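PDB 2WL9: catechol 2,3-dioxygenase from Rhodococcus sp., which probably catalyses the extradiol, iron-dependent ring cleavage of catechols with molecular oxygen in the breakdown of aromatic hydrocarbons. Local coordinates for residues T5-L10 / G144-I150; R44-W48 / F140-G144. All coordinates share one frame; numbering follows the deposited sequence.

Contact 1: residues T5-L10 / G144-I150; sequences TELGYL and GQGLGHI. With FE (Fe (III) ion), chain K.
Leu7 meets Leu147 through both backbone and side chain where strand 6-14 passes the loop leading to the iron ligand His149. Leu147 N donates to Leu7 O at 3.0 Å, nearly in line with the carbonyl (C=O...N angle 171°). Two waters extend the polar seam. One bridges Leu7 N and Gln145 O; the other donates to Glu6 OE1 and accepts a long bond from Gly144 N. The carboxylate of Glu6 lies beside Gly146, with OE1 3.1 Å from Gly146 CA, and its charge is met by salt bridges to Arg51 and Arg68. Gly146 CA also packs 3.1 Å from Leu7 O.

With CG swung anti to its backbone N (chi1 -176°), Leu7 sets CG only 3.4 Å from Leu147 CD2, a tight approach, and its CD2 4.1 Å from Ile150 CG1. Leu147 and Leu10 cross at about a right angle, CD1 of Leu147 lying 3.9 Å from CD1 of Leu10. That same Leu10 methyl lies 3.8 Å from Ile150 CG2, the two side chains sliding past each other in opposite directions.

The CB of His149 points away from strand 6-14, and its NE2 binds iron at 2.3 Å; His212 and Glu263 also bind the metal. A classic beta bulge at Gly8 and Tyr9, both paired with Gly66, interrupts the regular pairing with strand 61-68. Leu7 and Leu10 pack on Ile65 of that strand, while Leu10 and Ile150 both reach Leu213 of strand 210-217, so the buried contact joins the sheets of the two halves of the chain.

Contact 2: residues R44-W48 / F140-G144; sequences RMDRW and FVTEG
A Met-aromatic contact and a short hydroxyl-carboxylate bond join the loop after strand 40-44 to the linker approaching strand 149-152. Met45 lies over one face of the Phe140 ring, its SD 5.2 Å from the ring centroid and 15° off the normal. The bend at chi3 (67°) folds the methyl back against the ring, bringing Met45 CE within 3.7 Å of Phe140 CD1. A water bridges the backbones beside this pair, donating to Met45 O and accepting from Phe140 N.

Thr142 OG1 donates to Asp46 OD2 at 2.5 Å, reaching the anti side of the oxygen from 24° out of the carboxylate plane. OD2 also forms a salt bridge to Arg51. The other oxygen, OD1, accepts from Trp48 N at 3.2 Å, met from above the carboxylate plane, and closes an Asx turn. Arg44 braces the same turn, its NE and NH2 donating to Trp48 O and Arg47 O.

At the outer end a water accepts from Trp48 NE1 and donates to Glu143 OE2. Glu143 OE1 lies 4.3 Å from Arg47 NH2 but well out of the guanidinium plane, so only the charges are near; the salt bridge of Arg47 is to Glu276 of the second subunit.

How the contacts relate
The contacts are successive holds on one linker: contact 2 meets it at Phe140, Thr142 and Glu143, contact 1 takes over from Gly144, which belongs to both segments, and their centres lie 9 Å apart. They touch directly, since Met45 CE packs 3.4 Å from Leu147 O and Trp48 CZ3 lies 3.5 Å from Gly8 O. Arg51 ties them further, forming salt bridges with both Glu6 and Asp46. Contact 1 carries a metal ligand itself, in His149, whereas the side chain of Met45 in contact 2 is about 13 Å from the iron. Both also reach the second subunit, contact 1 through Thr5 to its Gln274 and contact 2 through Arg47 to its Glu276.

Contact 1: residues T5-L10 / G144-I150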
loop_
_atom_site.group_PDB
_atom_site.type_symbol
_atom_site.label_atom_id
_atom_site.label_comp_id
_atom_site.label_asym_id
_atom_site.label_seq_id
_atom_site.Cartn_x
_atom_site.Cartn_y
_atom_site.Cartn_z
ATOM N N THR C 5 0.119 -30.365 -4.797
ATOM C CA THR C 5 0.001 -28.968 -4.373
ATOM C C THR C 5 -0.011 -28.772 -2.846
ATOM O O THR C 5 0.236 -27.656 -2.363
ATOM C CB THR C 5 -1.265 -28.330 -4.958
ATOM O OG1 THR C 5 -2.407 -29.070 -4.510
ATOM C CG2 THR C 5 -1.231 -28.336 -6.493
ATOM N N GLU C 6 -0.316 -29.841 -2.101
ATOM C CA GLU C 6 -0.337 -29.819 -0.623
ATOM C C GLU C 6 -0.541 -31.208 -0.025
ATOM O O GLU C 6 -1.053 -32.112 -0.691
ATOM C CB GLU C 6 -1.453 -28.908 -0.085
ATOM C CG GLU C 6 -2.863 -29.278 -0.587
ATOM C CD GLU C 6 -3.971 -28.444 0.048
ATOM O OE1 GLU C 6 -4.253 -28.622 1.248
ATOM O OE2 GLU C 6 -4.581 -27.619 -0.657
ATOM N N LEU C 7 -0.152 -31.353 1.242
ATOM C CA LEU C 7 -0.534 -32.511 2.028
ATOM C C LEU C 7 -1.987 -32.312 2.480
ATOM O O LEU C 7 -2.254 -31.541 3.398
ATOM C CB LEU C 7 0.381 -32.634 3.232
ATOM C CG LEU C 7 0.213 -33.842 4.147
ATOM C CD1 LEU C 7 0.480 -35.139 3.411
ATOM C CD2 LEU C 7 1.148 -33.700 5.344
ATOM N N GLY C 8 -2.912 -32.995 1.822
ATOM C CA GLY C 8 -4.342 -32.746 2.011
ATOM C C GLY C 8 -4.927 -33.393 3.253
ATOM O O GLY C 8 -5.644 -32.738 4.021
ATOM N N TYR C 9 -4.642 -34.679 3.438
ATOM C CA TYR C 9 -5.182 -35.434 4.570
ATOM C C TYR C 9 -4.268 -36.562 5.034
ATOM O O TYR C 9 -3.314 -36.930 4.347
ATOM C CB TYR C 9 -6.593 -35.982 4.274
ATOM C CG TYR C 9 -6.708 -36.939 3.097
ATOM C CD1 TYR C 9 -7.354 -36.543 1.929
ATOM C CD2 TYR C 9 -6.195 -38.242 3.160
ATOM C CE1 TYR C 9 -7.486 -37.407 0.844
ATOM C CE2 TYR C 9 -6.315 -39.117 2.074
ATOM C CZ TYR C 9 -6.959 -38.692 0.924
ATOM O OH TYR C 9 -7.088 -39.535 -0.152
ATOM N N LEU C 10 -4.571 -37.078 6.220
ATOM C CA LEU C 10 -3.948 -38.278 6.757
ATOM C C LEU C 10 -5.038 -39.208 7.269
ATOM O O LEU C 10 -5.995 -38.766 7.903
ATOM C CB LEU C 10 -3.015 -37.940 7.921
ATOM C CG LEU C 10 -1.733 -37.156 7.684
ATOM C CD1 LEU C 10 -1.127 -36.780 9.029
ATOM C CD2 LEU C 10 -0.741 -37.978 6.855
ATOM N N GLY C 144 -3.934 -23.482 1.170
ATOM C CA GLY C 144 -2.874 -23.588 0.169
ATOM C C GLY C 144 -1.574 -24.133 0.743
ATOM O O GLY C 144 -0.533 -24.099 0.087
ATOM N N GLN C 145 -1.644 -24.644 1.968
ATOM C CA GLN C 145 -0.476 -25.177 2.664
ATOM C C GLN C 145 -0.691 -26.570 3.248
ATOM O O GLN C 145 0.223 -27.127 3.854
ATOM C CB GLN C 145 -0.044 -24.215 3.769
ATOM C CG GLN C 145 0.622 -22.945 3.268
ATOM C CD GLN C 145 1.244 -22.151 4.394
ATOM O OE1 GLN C 145 1.995 -22.689 5.203
ATOM N NE2 GLN C 145 0.931 -20.867 4.455
ATOM N N GLY C 146 -1.888 -27.133 3.071
ATOM C CA GLY C 146 -2.195 -28.456 3.623
ATOM C C GLY C 146 -2.295 -28.486 5.140
ATOM O O GLY C 146 -2.215 -27.444 5.789
ATOM N N LEU C 147 -2.454 -29.675 5.717
ATOM C CA LEU C 147 -2.727 -29.783 7.157
ATOM C C LEU C 147 -1.535 -29.453 8.054
ATOM O O LEU C 147 -1.720 -29.095 9.210
ATOM C CB LEU C 147 -3.324 -31.151 7.530
ATOM C CG LEU C 147 -2.421 -32.375 7.674
ATOM C CD1 LEU C 147 -3.008 -33.377 8.668
ATOM C CD2 LEU C 147 -2.252 -33.020 6.319
ATOM N N GLY C 148 -0.324 -29.578 7.517
ATOM C CA GLY C 148 0.902 -29.414 8.296
ATOM C C GLY C 148 2.012 -30.189 7.614
ATOM O O GLY C 148 2.049 -30.253 6.390
ATOM N N HIS C 149 2.918 -30.777 8.394
ATOM C CA HIS C 149 3.937 -31.665 7.831
ATOM C C HIS C 149 4.157 -32.915 8.655
ATOM O O HIS C 149 3.761 -32.973 9.816
ATOM C CB HIS C 149 5.263 -30.938 7.591
ATOM C CG HIS C 149 6.037 -30.625 8.832
ATOM N ND1 HIS C 149 6.276 -29.334 9.250
ATOM C CD2 HIS C 149 6.666 -31.431 9.723
ATOM C CE1 HIS C 149 7.003 -29.358 10.352
ATOM N NE2 HIS C 149 7.251 -30.619 10.662
ATOM N N ILE C 150 4.819 -33.898 8.053
ATOM C CA ILE C 150 5.029 -35.202 8.672
ATOM C C ILE C 150 6.437 -35.733 8.438
ATOM O O ILE C 150 7.016 -35.547 7.359
ATOM C CB ILE C 150 4.014 -36.257 8.146
ATOM C CG1 ILE C 150 4.064 -36.346 6.609
ATOM C CG2 ILE C 150 2.604 -35.948 8.673
ATOM C CD1 ILE C 150 3.129 -37.382 5.991
HETATM FE FE FE K . 8.742 -30.920 12.438
HETATM O O HOH W 1 -5.650 -26.267 1.599
HETATM O O HOH W 2 1.381 -29.090 2.051
#

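Contact 2: residues R44-W48 / F140-G144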
loop_
_atom_site.group_PDB
_atom_site.type_symbol
_atom_site.label_atom_id
_atom_site.label_comp_id
_atom_site.label_asym_id
_atom_site.label_seq_id
_atom_site.Cartn_x
_atom_site.Cartn_y
_atom_site.Cartn_z
ATOM N N ARG C 44 -11.417 -32.159 11.962
ATOM C CA ARG C 44 -11.530 -31.055 11.015
ATOM C C ARG C 44 -10.706 -29.875 11.524
ATOM O O ARG C 44 -10.698 -29.598 12.725
ATOM C CB ARG C 44 -13.013 -30.695 10.885
ATOM C CG ARG C 44 -13.327 -29.512 10.013
ATOM C CD ARG C 44 -14.825 -29.285 9.962
ATOM N NE ARG C 44 -15.190 -28.437 8.833
ATOM C CZ ARG C 44 -16.185 -27.558 8.833
ATOM N NH1 ARG C 44 -16.926 -27.368 9.921
ATOM N NH2 ARG C 44 -16.417 -26.844 7.744
ATOM N N MET C 45 -10.002 -29.195 10.615
ATOM C CA MET C 45 -9.132 -28.074 10.988
ATOM C C MET C 45 -9.534 -26.762 10.311
ATOM O O MET C 45 -9.023 -25.688 10.667
ATOM C CB MET C 45 -7.671 -28.373 10.626
ATOM C CG MET C 45 -7.054 -29.573 11.330
ATOM S SD MET C 45 -5.430 -29.957 10.661
ATOM C CE MET C 45 -4.475 -28.521 11.158
ATOM N N ASP C 46 -10.427 -26.850 9.331
ATOM C CA ASP C 46 -10.781 -25.701 8.497
ATOM C C ASP C 46 -12.070 -25.966 7.722
ATOM O O ASP C 46 -12.868 -26.802 8.131
ATOM C CB ASP C 46 -9.624 -25.329 7.552
ATOM C CG ASP C 46 -9.247 -26.455 6.582
ATOM O OD1 ASP C 46 -9.900 -27.522 6.573
ATOM O OD2 ASP C 46 -8.276 -26.267 5.817
ATOM N N ARG C 47 -12.256 -25.259 6.607
ATOM C CA ARG C 47 -13.443 -25.408 5.753
ATOM C C ARG C 47 -13.708 -26.845 5.271
ATOM O O ARG C 47 -14.865 -27.251 5.127
ATOM C CB ARG C 47 -13.292 -24.526 4.520
ATOM C CG ARG C 47 -13.944 -23.153 4.556
ATOM C CD ARG C 47 -14.064 -22.636 3.103
ATOM N NE ARG C 47 -12.913 -23.085 2.316
ATOM C CZ ARG C 47 -12.892 -23.275 0.997
ATOM N NH1 ARG C 47 -13.961 -23.041 0.237
ATOM N NH2 ARG C 47 -11.776 -23.702 0.432
ATOM N N TRP C 48 -12.638 -27.586 4.978
ATOM C CA TRP C 48 -12.742 -28.963 4.481
ATOM C C TRP C 48 -13.528 -29.827 5.452
ATOM O O TRP C 48 -13.419 -29.657 6.667
ATOM C CB TRP C 48 -11.357 -29.596 4.323
ATOM C CG TRP C 48 -10.494 -29.066 3.213
ATOM C CD1 TRP C 48 -10.467 -27.786 2.704
ATOM C CD2 TRP C 48 -9.470 -29.793 2.524
ATOM N NE1 TRP C 48 -9.519 -27.696 1.706
ATOM C CE2 TRP C 48 -8.889 -28.911 1.582
ATOM C CE3 TRP C 48 -9.006 -31.119 2.592
ATOM C CZ2 TRP C 48 -7.850 -29.309 0.722
ATOM C CZ3 TRP C 48 -7.978 -31.516 1.736
ATOM C CH2 TRP C 48 -7.412 -30.613 0.812
ATOM N N PHE C 140 -6.362 -22.502 12.325
ATOM C CA PHE C 140 -5.184 -23.227 11.874
ATOM C C PHE C 140 -4.702 -22.621 10.564
ATOM O O PHE C 140 -5.487 -22.022 9.822
ATOM C CB PHE C 140 -5.462 -24.734 11.702
ATOM C CG PHE C 140 -5.625 -25.472 13.001
ATOM C CD1 PHE C 140 -4.510 -25.910 13.713
ATOM C CD2 PHE C 140 -6.891 -25.722 13.522
ATOM C CE1 PHE C 140 -4.656 -26.590 14.915
ATOM C CE2 PHE C 140 -7.049 -26.390 14.731
ATOM C CZ PHE C 140 -5.923 -26.830 15.428
ATOM N N VAL C 141 -3.403 -22.753 10.310
ATOM C CA VAL C 141 -2.813 -22.398 9.025
ATOM C C VAL C 141 -2.911 -23.600 8.087
ATOM O O VAL C 141 -2.226 -24.613 8.287
ATOM C CB VAL C 141 -1.321 -21.988 9.169
ATOM C CG1 VAL C 141 -0.730 -21.671 7.810
ATOM C CG2 VAL C 141 -1.166 -20.799 10.117
ATOM N N THR C 142 -3.767 -23.512 7.072
ATOM C CA THR C 142 -3.919 -24.636 6.143
ATOM C C THR C 142 -4.061 -24.225 4.683
ATOM O O THR C 142 -3.622 -24.956 3.789
ATOM C CB THR C 142 -5.142 -25.527 6.474
ATOM O OG1 THR C 142 -6.337 -24.735 6.428
ATOM C CG2 THR C 142 -5.001 -26.209 7.839
ATOM N N GLU C 143 -4.694 -23.074 4.458
ATOM C CA GLU C 143 -5.077 -22.617 3.126
ATOM C C GLU C 143 -3.908 -22.570 2.142
ATOM O O GLU C 143 -3.010 -21.738 2.262
ATOM C CB GLU C 143 -5.753 -21.242 3.220
ATOM C CG GLU C 143 -6.351 -20.741 1.909
ATOM C CD GLU C 143 -7.557 -21.543 1.465
ATOM O OE1 GLU C 143 -8.547 -21.606 2.233
ATOM O OE2 GLU C 143 -7.515 -22.105 0.341
ATOM N N GLY C 144 -3.934 -23.482 1.170
ATOM C CA GLY C 144 -2.874 -23.588 0.169
ATOM C C GLY C 144 -1.574 -24.133 0.743
ATOM O O GLY C 144 -0.533 -24.099 0.087
HETATM O O HOH W 3 -8.700 -23.014 10.504
HETATM O O HOH W 4 -8.646 -25.126 0.542
#